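Local coordinates for mandelate racemase/muconate lactonizing enzyme (Roseovarius nubinhibens, PDB 2QDD), which is of unknown function but belongs to the enolase superfamily, binds magnesium and probably acts on a carboxylate substrate, at residues D34-R39 / A69-L74; Q125-E130 / R276-R281; D147-L152 / A166-S171; A204-V209 / A230-R235. One frame throughout, in Å; residues are numbered along the deposited sequence.

Interaction 1. Residues D34-R39 / A69-L74; sequences DSTYLR and AGIATL
Thr36 and Leu38 of a strand meet Ile71 of a helix in a small, purely apolar contact in the N-terminal alpha+beta domain, where helix 64-78 lies over one face of the antiparallel sheet. Only 109 Å² is buried between residues 34-39 and 69-74, and no hydrogen bond joins them. The backbones stay well apart: Leu38 CA and Ile71 CA, the nearest pair, are 9.1 Å from each other, so the side chains do all the bridging. Ile71 carries the helix half of the contact alone, and its two branches go to different partners. Its longer arm leaves beside the backbone N (chi1 -64°) and runs out nearly straight (chi2 165°), which brings Ile71 CD1 tip to tip with Thr36 CG2, 4.1 Å away. The shorter branch serves Leu38: Ile71 CG2 lies 4.3 Å from Leu38 CD1, one of the two end methyls of a side chain whose CG is anti to the backbone N (chi1 172°). Thr36 and Leu38 sit two apart on the strand and both face the helix, while Tyr37 between them points away and bonds through its hydroxyl to Thr299. All three touching residues are buried, and the distances describe an easy rather than a tight fit. Strand 29-42 runs between strands 5-22 and 47-52, with backbone bonds from Tyr37 to Phe11 and from Leu38 to Gly50. Further back along helix 64-78, Leu67 and Arg68 also touch Thr36, and Arg68 forms a salt bridge with Asp34.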
loop_
_atom_site.group_PDB
_atom_site.type_symbol
_atom_site.label_atom_id
_atom_site.label_comp_id
_atom_site.label_asym_id
_atom_site.label_seq_id
_atom_site.Cartn_x
_atom_site.Cartn_y
_atom_site.Cartn_z
ATOM N N ASP A 34 8.576 -31.327 32.076
ATOM C CA ASP A 34 9.169 -32.486 31.423
ATOM C C ASP A 34 10.368 -31.982 30.624
ATOM O O ASP A 34 10.223 -31.487 29.499
ATOM C CB ASP A 34 8.116 -33.150 30.515
ATOM C CG ASP A 34 8.637 -34.368 29.754
ATOM O OD1 ASP A 34 7.801 -35.230 29.407
ATOM O OD2 ASP A 34 9.848 -34.473 29.465
ATOM N N SER A 35 11.549 -32.110 31.221
ATOM C CA SER A 35 12.786 -31.696 30.580
ATOM C C SER A 35 13.487 -32.865 29.910
ATOM O O SER A 35 13.485 -33.980 30.421
ATOM C CB SER A 35 13.725 -31.049 31.594
ATOM O OG SER A 35 14.867 -30.519 30.954
ATOM N N THR A 36 14.085 -32.589 28.760
ATOM C CA THR A 36 14.944 -33.538 28.080
ATOM C C THR A 36 16.367 -32.991 28.100
ATOM O O THR A 36 16.607 -31.870 27.647
ATOM C CB THR A 36 14.474 -33.745 26.625
ATOM O OG1 THR A 36 13.123 -34.217 26.625
ATOM C CG2 THR A 36 15.344 -34.755 25.907
ATOM N N TYR A 37 17.292 -33.777 28.651
ATOM C CA TYR A 37 18.730 -33.585 28.427
ATOM C C TYR A 37 19.209 -34.485 27.297
ATOM O O TYR A 37 18.833 -35.653 27.215
ATOM C CB TYR A 37 19.532 -33.911 29.688
ATOM C CG TYR A 37 19.694 -32.780 30.685
ATOM C CD1 TYR A 37 20.833 -32.703 31.487
ATOM C CD2 TYR A 37 18.711 -31.797 30.842
ATOM C CE1 TYR A 37 20.993 -31.681 32.415
ATOM C CE2 TYR A 37 18.863 -30.768 31.765
ATOM C CZ TYR A 37 20.007 -30.715 32.548
ATOM O OH TYR A 37 20.166 -29.701 33.465
ATOM N N LEU A 38 20.049 -33.932 26.432
ATOM C CA LEU A 38 20.658 -34.696 25.362
ATOM C C LEU A 38 22.177 -34.624 25.471
ATOM O O LEU A 38 22.739 -33.545 25.652
ATOM C CB LEU A 38 20.176 -34.183 24.006
ATOM C CG LEU A 38 20.847 -34.731 22.744
ATOM C CD1 LEU A 38 20.428 -36.164 22.420
ATOM C CD2 LEU A 38 20.544 -33.818 21.594
ATOM N N ARG A 39 22.826 -35.783 25.378
ATOM C CA ARG A 39 24.284 -35.864 25.343
ATOM C C ARG A 39 24.708 -36.312 23.958
ATOM O O ARG A 39 24.233 -37.332 23.466
ATOM C CB ARG A 39 24.800 -36.857 26.397
ATOM C CG ARG A 39 26.305 -37.111 26.320
ATOM C CD ARG A 39 26.795 -38.070 27.388
ATOM N NE ARG A 39 26.363 -39.444 27.155
ATOM C CZ ARG A 39 26.226 -40.363 28.108
ATOM N NH1 ARG A 39 26.487 -40.061 29.377
ATOM N NH2 ARG A 39 25.823 -41.588 27.788
ATOM N N ALA A 69 10.417 -38.249 20.909
ATOM C CA ALA A 69 10.015 -38.871 19.632
ATOM C C ALA A 69 10.686 -38.237 18.420
ATOM O O ALA A 69 11.067 -38.934 17.483
ATOM C CB ALA A 69 8.494 -38.859 19.470
ATOM N N GLY A 70 10.837 -36.914 18.453
ATOM C CA GLY A 70 11.558 -36.182 17.417
ATOM C C GLY A 70 13.031 -36.529 17.335
ATOM O O GLY A 70 13.562 -36.707 16.234
ATOM N N ILE A 71 13.694 -36.618 18.494
ATOM C CA ILE A 71 15.101 -37.060 18.555
ATOM C C ILE A 71 15.312 -38.468 17.956
ATOM O O ILE A 71 16.233 -38.667 17.164
ATOM C CB ILE A 71 15.702 -36.949 19.981
ATOM C CG1 ILE A 71 15.746 -35.482 20.429
ATOM C CG2 ILE A 71 17.130 -37.529 20.022
ATOM C CD1 ILE A 71 15.970 -35.283 21.925
ATOM N N ALA A 72 14.429 -39.406 18.309
ATOM C CA ALA A 72 14.367 -40.741 17.691
ATOM C C ALA A 72 14.381 -40.718 16.163
ATOM O O ALA A 72 15.178 -41.419 15.537
ATOM C CB ALA A 72 13.131 -41.517 18.202
ATOM N N THR A 73 13.497 -39.910 15.580
ATOM C CA THR A 73 13.411 -39.725 14.132
ATOM C C THR A 73 14.687 -39.126 13.534
ATOM O O THR A 73 15.153 -39.569 12.477
ATOM C CB THR A 73 12.177 -38.876 13.770
ATOM O OG1 THR A 73 10.998 -39.655 13.988
ATOM C CG2 THR A 73 12.204 -38.419 12.318
ATOM N N LEU A 74 15.264 -38.145 14.225
ATOM C CA LEU A 74 16.453 -37.456 13.724
ATOM C C LEU A 74 17.762 -38.218 13.907
ATOM O O LEU A 74 18.658 -38.104 13.066
ATOM C CB LEU A 74 16.566 -36.047 14.305
ATOM C CG LEU A 74 15.676 -34.981 13.662
ATOM C CD1 LEU A 74 15.676 -33.734 14.528
ATOM C CD2 LEU A 74 16.152 -34.651 12.256
#

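Interaction 2. Residues Q125-E130 / R276-R281; sequences QLLGGE and RARQIR
Leu127, just past helix 123-126, packs against Arg278 and Arg281, which lie a turn apart on helix 274-287; the contact ties the turn after one short helix to an outer helix of the barrel domain. The closest packing is at one leucine methyl. Leu127 CD2 rests on the aliphatic base of Arg278, 3.8 Å from Arg278 CG and 4.0 Å from Arg278 CB, the two side chains crossing obliquely. Arg278 CG stands anti to the backbone N (chi1 -176°), which carries the chain out toward the turn before it bends. Trp112 of helix 101-119 and Leu309 of helix 300-311 add apolar cover to Leu127.

The looser side is that of Arg278 and Leu126, both partly exposed. Arg278 NH1 comes edge-on to Leu126 O at 3.5 Å, too far to count as a bond. Here two like charges lie close, since Arg278 of a third subunit approaches the same guanidinium.

Arg281, by contrast, is buried: Arg281 NH2 gives Leu127 O a weak hydrogen bond of 3.1 Å, bent to 124°, while NH1 bonds to Thr313 and Ser312.

Gly128, with positive phi, closes the helix in a Schellman motif. Two arginines thus approach carbonyls at a helix C-terminal end, which probably favours their positive charge; at Arg278 the carbonyl of Leu126 probably offsets part of the repulsion between subunits.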
loop_
_atom_site.group_PDB
_atom_site.type_symbol
_atom_site.label_atom_id
_atom_site.label_comp_id
_atom_site.label_asym_id
_atom_site.label_seq_id
_atom_site.Cartn_x
_atom_site.Cartn_y
_atom_site.Cartn_z
ATOM N N GLN A 125 31.759 -15.709 23.226
ATOM C CA GLN A 125 32.809 -15.242 22.322
ATOM C C GLN A 125 32.612 -15.720 20.888
ATOM O O GLN A 125 32.874 -14.976 19.935
ATOM C CB GLN A 125 34.189 -15.648 22.832
ATOM C CG GLN A 125 35.333 -15.004 22.069
ATOM C CD GLN A 125 36.540 -14.719 22.938
ATOM O OE1 GLN A 125 37.045 -13.596 22.969
ATOM N NE2 GLN A 125 37.013 -15.736 23.646
ATOM N N LEU A 126 32.149 -16.958 20.734
ATOM C CA LEU A 126 31.790 -17.487 19.414
ATOM C C LEU A 126 30.614 -16.727 18.810
ATOM O O LEU A 126 30.513 -16.595 17.590
ATOM C CB LEU A 126 31.466 -18.979 19.491
ATOM C CG LEU A 126 32.631 -19.968 19.572
ATOM C CD1 LEU A 126 32.086 -21.365 19.776
ATOM C CD2 LEU A 126 33.492 -19.912 18.323
ATOM N N LEU A 127 29.749 -16.218 19.684
ATOM C CA LEU A 127 28.629 -15.378 19.288
ATOM C C LEU A 127 29.001 -13.901 19.135
ATOM O O LEU A 127 28.169 -13.084 18.751
ATOM C CB LEU A 127 27.459 -15.568 20.261
ATOM C CG LEU A 127 26.869 -16.982 20.215
ATOM C CD1 LEU A 127 26.111 -17.324 21.485
ATOM C CD2 LEU A 127 26.007 -17.188 18.976
ATOM N N GLY A 128 30.252 -13.568 19.436
ATOM C CA GLY A 128 30.856 -12.318 18.989
ATOM C C GLY A 128 31.035 -11.277 20.076
ATOM O O GLY A 128 31.481 -10.167 19.795
ATOM N N GLY A 129 30.691 -11.627 21.315
ATOM C CA GLY A 129 30.756 -10.685 22.437
ATOM C C GLY A 129 32.174 -10.411 22.912
ATOM O O GLY A 129 33.048 -11.271 22.786
ATOM N N GLU A 130 32.400 -9.219 23.460
ATOM C CA GLU A 130 33.719 -8.831 23.975
ATOM C C GLU A 130 34.046 -9.411 25.346
ATOM O O GLU A 130 35.215 -9.586 25.686
ATOM C CB GLU A 130 33.880 -7.305 24.017
ATOM C CG GLU A 130 32.852 -6.542 24.852
ATOM C CD GLU A 130 33.345 -5.167 25.296
ATOM O OE1 GLU A 130 32.491 -4.300 25.581
ATOM O OE2 GLU A 130 34.580 -4.953 25.365
ATOM N N ARG A 276 19.732 -20.527 14.891
ATOM C CA ARG A 276 18.557 -19.783 14.445
ATOM C C ARG A 276 18.339 -18.516 15.279
ATOM O O ARG A 276 18.004 -17.467 14.734
ATOM C CB ARG A 276 17.310 -20.675 14.459
ATOM C CG ARG A 276 17.354 -21.873 13.485
ATOM C CD ARG A 276 17.032 -21.481 12.050
ATOM N NE ARG A 276 17.194 -22.598 11.118
ATOM C CZ ARG A 276 18.297 -22.849 10.411
ATOM N NH1 ARG A 276 18.333 -23.890 9.589
ATOM N NH2 ARG A 276 19.365 -22.071 10.520
ATOM N N ALA A 277 18.561 -18.614 16.588
ATOM C CA ALA A 277 18.393 -17.476 17.507
ATOM C C ALA A 277 19.386 -16.337 17.271
ATOM O O ALA A 277 19.015 -15.172 17.379
ATOM C CB ALA A 277 18.441 -17.935 18.946
ATOM N N ARG A 278 20.624 -16.681 16.914
ATOM C CA ARG A 278 21.662 -15.695 16.572
ATOM C C ARG A 278 21.341 -14.874 15.315
ATOM O O ARG A 278 21.560 -13.655 15.295
ATOM C CB ARG A 278 23.024 -16.382 16.407
ATOM C CG ARG A 278 24.194 -15.443 16.146
ATOM C CD ARG A 278 24.932 -15.846 14.883
ATOM N NE ARG A 278 26.351 -16.090 15.132
ATOM C CZ ARG A 278 27.052 -17.077 14.577
ATOM N NH1 ARG A 278 28.337 -17.221 14.865
ATOM N NH2 ARG A 278 26.469 -17.924 13.733
ATOM N N GLN A 279 20.833 -15.538 14.276
ATOM C CA GLN A 279 20.378 -14.848 13.062
ATOM C C GLN A 279 19.277 -13.822 13.347
ATOM O O GLN A 279 19.323 -12.701 12.839
ATOM C CB GLN A 279 19.912 -15.835 11.980
ATOM C CG GLN A 279 19.662 -15.136 10.625
ATOM C CD GLN A 279 18.839 -15.935 9.616
ATOM O OE1 GLN A 279 18.897 -15.660 8.416
ATOM N NE2 GLN A 279 18.064 -16.909 10.093
ATOM N N ILE A 280 18.305 -14.218 14.165
ATOM C CA ILE A 280 17.247 -13.326 14.655
ATOM C C ILE A 280 17.786 -12.160 15.500
ATOM O O ILE A 280 17.369 -11.009 15.323
ATOM C CB ILE A 280 16.178 -14.128 15.432
ATOM C CG1 ILE A 280 15.470 -15.091 14.477
ATOM C CG2 ILE A 280 15.161 -13.204 16.119
ATOM C CD1 ILE A 280 14.860 -16.284 15.160
ATOM N N ARG A 281 18.722 -12.467 16.393
ATOM C CA ARG A 281 19.389 -11.459 17.219
ATOM C C ARG A 281 20.070 -10.394 16.367
ATOM O O ARG A 281 19.901 -9.197 16.609
ATOM C CB ARG A 281 20.420 -12.119 18.145
ATOM C CG ARG A 281 20.919 -11.214 19.279
ATOM C CD ARG A 281 22.179 -10.429 18.906
ATOM N NE ARG A 281 23.279 -11.267 18.408
ATOM C CZ ARG A 281 24.181 -11.866 19.182
ATOM N NH1 ARG A 281 24.109 -11.751 20.502
ATOM N NH2 ARG A 281 25.157 -12.585 18.638
#

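Interaction 3. Residues D147-L152 / A166-S171; sequences DQMLGL and AKIGGS
Within the first beta-alpha-beta unit of the barrel, Met149 of helix 146-159 reaches across to Ala166 and Lys167 at the C-terminal end of strand 163-167 and to Ile168 just beyond it. One methyl makes every touch. Met149 CE lies 3.3 Å from Lys167 O, a short approach for a methyl, and 4.0 Å from Lys167 N, so it sits against the backbone rather than on the lysine side chain. Met149 CE also has two apolar neighbours, Ala166 CB and Ile168 CG2, each 4.3 Å away. The chain runs straight to the sulfur (chi2 176°) and then turns off there (chi3 95°), which swings CE in toward the strand.

Strand 135-141, this helix and strand 163-167 form a crossover between parallel neighbours, and the helix covers the outside of the pair; Ile141 of the first strand also touches Met149. Arg179 and Ile183 of helix 173-185 touch the methionine as well. Lys167 O has a polar partner too, the hydroxyl of Thr143. The lysine side chain itself leads away from Met149 to a salt bridge between its NZ and Asp196, a residue that binds magnesium in this protein.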
loop_
_atom_site.group_PDB
_atom_site.type_symbol
_atom_site.label_atom_id
_atom_site.label_comp_id
_atom_site.label_asym_id
_atom_site.label_seq_id
_atom_site.Cartn_x
_atom_site.Cartn_y
_atom_site.Cartn_z
ATOM N N ASP A 147 -2.579 -3.596 45.134
ATOM C CA ASP A 147 -1.767 -3.547 46.354
ATOM C C ASP A 147 -0.937 -4.812 46.588
ATOM O O ASP A 147 0.137 -4.742 47.188
ATOM C CB ASP A 147 -2.640 -3.254 47.576
ATOM C CG ASP A 147 -3.523 -2.035 47.386
ATOM O OD1 ASP A 147 -3.015 -0.898 47.510
ATOM O OD2 ASP A 147 -4.727 -2.216 47.108
ATOM N N GLN A 148 -1.440 -5.957 46.124
ATOM C CA GLN A 148 -0.711 -7.226 46.194
ATOM C C GLN A 148 0.504 -7.248 45.270
ATOM O O GLN A 148 1.590 -7.657 45.679
ATOM C CB GLN A 148 -1.628 -8.399 45.845
ATOM C CG GLN A 148 -2.367 -9.000 47.028
ATOM C CD GLN A 148 -3.530 -9.874 46.595
ATOM O OE1 GLN A 148 -3.347 -10.886 45.915
ATOM N NE2 GLN A 148 -4.737 -9.484 46.985
ATOM N N MET A 149 0.304 -6.812 44.026
ATOM C CA MET A 149 1.361 -6.803 43.013
ATOM C C MET A 149 2.448 -5.780 43.358
ATOM O O MET A 149 3.636 -6.039 43.160
ATOM C CB MET A 149 0.775 -6.530 41.619
ATOM C CG MET A 149 -0.176 -7.614 41.107
ATOM S SD MET A 149 -0.956 -7.248 39.509
ATOM C CE MET A 149 0.169 -8.084 38.400
ATOM N N LEU A 150 2.028 -4.637 43.897
ATOM C CA LEU A 150 2.944 -3.585 44.336
ATOM C C LEU A 150 3.700 -3.950 45.619
ATOM O O LEU A 150 4.811 -3.468 45.849
ATOM C CB LEU A 150 2.184 -2.265 44.515
ATOM C CG LEU A 150 2.844 -0.931 44.140
ATOM C CD1 LEU A 150 3.354 -0.914 42.702
ATOM C CD2 LEU A 150 1.876 0.226 44.376
ATOM N N GLY A 151 3.091 -4.801 46.445
ATOM C CA GLY A 151 3.785 -5.455 47.556
ATOM C C GLY A 151 4.790 -6.503 47.109
ATOM O O GLY A 151 5.887 -6.592 47.667
ATOM N N LEU A 152 4.412 -7.294 46.104
ATOM C CA LEU A 152 5.320 -8.247 45.459
ATOM C C LEU A 152 6.510 -7.584 44.754
ATOM O O LEU A 152 7.588 -8.173 44.674
ATOM C CB LEU A 152 4.561 -9.138 44.468
ATOM C CG LEU A 152 3.683 -10.280 44.996
ATOM C CD1 LEU A 152 2.753 -10.778 43.898
ATOM C CD2 LEU A 152 4.514 -11.434 45.553
ATOM N N ALA A 166 5.211 -7.830 35.181
ATOM C CA ALA A 166 3.900 -7.875 35.816
ATOM C C ALA A 166 2.892 -8.605 34.935
ATOM O O ALA A 166 2.639 -8.208 33.796
ATOM C CB ALA A 166 3.418 -6.468 36.130
ATOM N N LYS A 167 2.323 -9.679 35.469
ATOM C CA LYS A 167 1.432 -10.547 34.701
ATOM C C LYS A 167 -0.014 -10.067 34.827
ATOM O O LYS A 167 -0.614 -10.143 35.902
ATOM C CB LYS A 167 1.565 -12.003 35.155
ATOM C CG LYS A 167 2.994 -12.487 35.344
ATOM C CD LYS A 167 3.619 -12.955 34.044
ATOM C CE LYS A 167 5.138 -13.018 34.164
ATOM N NZ LYS A 167 5.778 -13.382 32.868
ATOM N N ILE A 168 -0.555 -9.552 33.727
ATOM C CA ILE A 168 -1.938 -9.077 33.676
ATOM C C ILE A 168 -2.714 -9.847 32.605
ATOM O O ILE A 168 -2.188 -10.796 32.018
ATOM C CB ILE A 168 -2.019 -7.551 33.419
ATOM C CG1 ILE A 168 -1.297 -7.179 32.121
ATOM C CG2 ILE A 168 -1.463 -6.766 34.613
ATOM C CD1 ILE A 168 -1.751 -5.880 31.524
ATOM N N GLY A 169 -3.960 -9.446 32.361
ATOM C CA GLY A 169 -4.798 -10.096 31.352
ATOM C C GLY A 169 -6.037 -10.755 31.930
ATOM O O GLY A 169 -6.241 -10.764 33.146
ATOM N N GLY A 170 -6.859 -11.319 31.049
ATOM C CA GLY A 170 -8.258 -11.611 31.359
ATOM C C GLY A 170 -9.192 -10.640 30.661
ATOM O O GLY A 170 -8.781 -9.546 30.267
ATOM N N SER A 171 -10.456 -11.035 30.517
ATOM C CA SER A 171 -11.426 -10.267 29.726
ATOM C C SER A 171 -12.252 -9.259 30.544
ATOM O O SER A 171 -13.277 -8.759 30.068
ATOM C CB SER A 171 -12.332 -11.198 28.904
ATOM O OG SER A 171 -12.857 -12.253 29.694
#

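Interaction 4. Residues A204-V209 / A230-R235; sequences AIAVEV and AHVARR
Arg235, in segment 230-235, lies across Val207 of helix 203-210. Starting at the backbone, Arg235 CB is 4.1 Å from Val207 CG2. CG stands a little further off, and Arg235 CD passes Val207 CG2 at 4.3 Å. The chain bends at chi2 and again at chi3 (71°), NE makes no close touch with the valine, and the guanidinium comes to rest with one face over the other branch, Arg235 NH1 lying 3.9 Å from Val207 CG1. The tip is then taken up by a fourth subunit: NH1 forms a salt bridge with Glu262 of that chain, and NH2 bonds to Val236 O and Asn238 O of the same chain. Those bonds help fix the rotation of the planar group, which keeps one face over the Val207 methyl.

Beside this, Ala206 fits against Val232 more simply. Ala206 CB sits before both prongs of the valine, 3.8 Å from Val232 CG2 and 3.9 Å from Val232 CG1, and the helices come close here, with Val207 CA only 6.1 Å from Val232 CA.

These are consecutive outer helices of the barrel, with strand 218-220 between them in sequence; on its other flank helix 203-210 meets helix 173-185, where Val209 touches Ile177 and Ile180.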
loop_
_atom_site.group_PDB
_atom_site.type_symbol
_atom_site.label_atom_id
_atom_site.label_comp_id
_atom_site.label_asym_id
_atom_site.label_seq_id
_atom_site.Cartn_x
_atom_site.Cartn_y
_atom_site.Cartn_z
ATOM N N ALA A 204 -10.002 -5.889 20.664
ATOM C CA ALA A 204 -10.979 -4.984 21.276
ATOM C C ALA A 204 -10.651 -4.602 22.717
ATOM O O ALA A 204 -10.722 -3.427 23.087
ATOM C CB ALA A 204 -12.350 -5.609 21.220
ATOM N N ILE A 205 -10.305 -5.598 23.525
ATOM C CA ILE A 205 -9.964 -5.378 24.931
ATOM C C ILE A 205 -8.641 -4.624 25.037
ATOM O O ILE A 205 -8.542 -3.666 25.794
ATOM C CB ILE A 205 -9.933 -6.709 25.745
ATOM C CG1 ILE A 205 -11.333 -7.330 25.807
ATOM C CG2 ILE A 205 -9.443 -6.470 27.171
ATOM C CD1 ILE A 205 -11.338 -8.843 26.024
ATOM N N ALA A 206 -7.647 -5.037 24.247
ATOM C CA ALA A 206 -6.354 -4.340 24.175
ATOM C C ALA A 206 -6.483 -2.850 23.856
ATOM O O ALA A 206 -5.916 -2.014 24.561
ATOM C CB ALA A 206 -5.442 -5.013 23.174
ATOM N N VAL A 207 -7.243 -2.529 22.811
ATOM C CA VAL A 207 -7.494 -1.138 22.418
ATOM C C VAL A 207 -8.175 -0.356 23.548
ATOM O O VAL A 207 -7.771 0.764 23.855
ATOM C CB VAL A 207 -8.285 -1.063 21.079
ATOM C CG1 VAL A 207 -8.798 0.343 20.801
ATOM C CG2 VAL A 207 -7.406 -1.531 19.925
ATOM N N GLU A 208 -9.165 -0.972 24.192
ATOM C CA GLU A 208 -9.901 -0.340 25.289
ATOM C C GLU A 208 -9.068 -0.064 26.541
ATOM O O GLU A 208 -9.096 1.054 27.047
ATOM C CB GLU A 208 -11.170 -1.126 25.648
ATOM C CG GLU A 208 -11.971 -0.521 26.802
ATOM C CD GLU A 208 -13.020 -1.463 27.374
ATOM O OE1 GLU A 208 -13.002 -2.669 27.034
ATOM O OE2 GLU A 208 -13.863 -0.995 28.174
ATOM N N VAL A 209 -8.331 -1.058 27.043
ATOM C CA VAL A 209 -7.461 -0.796 28.195
ATOM C C VAL A 209 -6.265 0.123 27.930
ATOM O O VAL A 209 -5.998 1.019 28.726
ATOM C CB VAL A 209 -7.165 -2.023 29.148
ATOM C CG1 VAL A 209 -7.950 -3.277 28.790
ATOM C CG2 VAL A 209 -5.680 -2.302 29.310
ATOM N N ALA A 230 -0.407 -6.406 15.427
ATOM C CA ALA A 230 -0.125 -5.280 14.541
ATOM C C ALA A 230 -1.311 -4.319 14.429
ATOM O O ALA A 230 -1.128 -3.106 14.271
ATOM C CB ALA A 230 0.270 -5.797 13.158
ATOM N N HIS A 231 -2.517 -4.879 14.504
ATOM C CA HIS A 231 -3.758 -4.111 14.559
ATOM C C HIS A 231 -3.801 -3.209 15.787
ATOM O O HIS A 231 -4.040 -2.011 15.655
ATOM C CB HIS A 231 -4.975 -5.052 14.530
ATOM C CG HIS A 231 -6.295 -4.342 14.507
ATOM N ND1 HIS A 231 -7.006 -4.139 13.345
ATOM C CD2 HIS A 231 -7.034 -3.795 15.502
ATOM C CE1 HIS A 231 -8.124 -3.494 13.624
ATOM N NE2 HIS A 231 -8.163 -3.271 14.925
ATOM N N VAL A 232 -3.570 -3.796 16.963
ATOM C CA VAL A 232 -3.504 -3.072 18.241
ATOM C C VAL A 232 -2.450 -1.953 18.224
ATOM O O VAL A 232 -2.729 -0.830 18.648
ATOM C CB VAL A 232 -3.233 -4.051 19.414
ATOM C CG1 VAL A 232 -2.993 -3.319 20.719
ATOM C CG2 VAL A 232 -4.387 -5.026 19.561
ATOM N N ALA A 233 -1.261 -2.273 17.709
ATOM C CA ALA A 233 -0.117 -1.358 17.681
ATOM C C ALA A 233 -0.391 -0.065 16.924
ATOM O O ALA A 233 0.065 0.996 17.337
ATOM C CB ALA A 233 1.110 -2.060 17.104
ATOM N N ARG A 234 -1.146 -0.165 15.825
ATOM C CA ARG A 234 -1.604 0.990 15.046
ATOM C C ARG A 234 -2.554 1.936 15.792
ATOM O O ARG A 234 -2.736 3.084 15.386
ATOM C CB ARG A 234 -2.262 0.523 13.750
ATOM C CG ARG A 234 -1.265 0.085 12.693
ATOM C CD ARG A 234 -1.911 -0.034 11.314
ATOM N NE ARG A 234 -2.667 -1.278 11.157
ATOM C CZ ARG A 234 -2.148 -2.450 10.789
ATOM N NH1 ARG A 234 -0.849 -2.572 10.530
ATOM N NH2 ARG A 234 -2.938 -3.511 10.681
ATOM N N ARG A 235 -3.146 1.447 16.878
ATOM C CA ARG A 235 -4.280 2.098 17.521
ATOM C C ARG A 235 -3.975 2.570 18.949
ATOM O O ARG A 235 -4.798 3.249 19.565
ATOM C CB ARG A 235 -5.490 1.158 17.523
ATOM C CG ARG A 235 -5.994 0.761 16.131
ATOM C CD ARG A 235 -7.502 0.530 16.133
ATOM N NE ARG A 235 -8.245 1.780 16.270
ATOM C CZ ARG A 235 -9.477 1.889 16.763
ATOM N NH1 ARG A 235 -10.140 0.824 17.192
ATOM N NH2 ARG A 235 -10.045 3.080 16.832
#

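Interaction 1 belongs to the N-terminal domain, interactions 3 and 4 to the barrel, and interaction 2 joins the turn after helix 123-126 to a barrel helix. Interactions 1, 3 and 4 are buried, 2 only partly so. Of the two strand-helix contacts, 1 is methyl against methyl, while 3 also sets a methyl on the backbone carbonyl of Lys167, whose side chain goes to the magnesium ligand Asp196. Interactions 2 and 4 bring arginines onto aliphatic side chains near other subunits; in 2 guanidinium groups approach helix-end carbonyls, in 4 one covers a valine beside the apolar Ala206-Val232 pair. Interactions 3 and 4 lie on the same side of the chain's centre and touch, Ser171 CB to Ile205 CD1 3.9 Å.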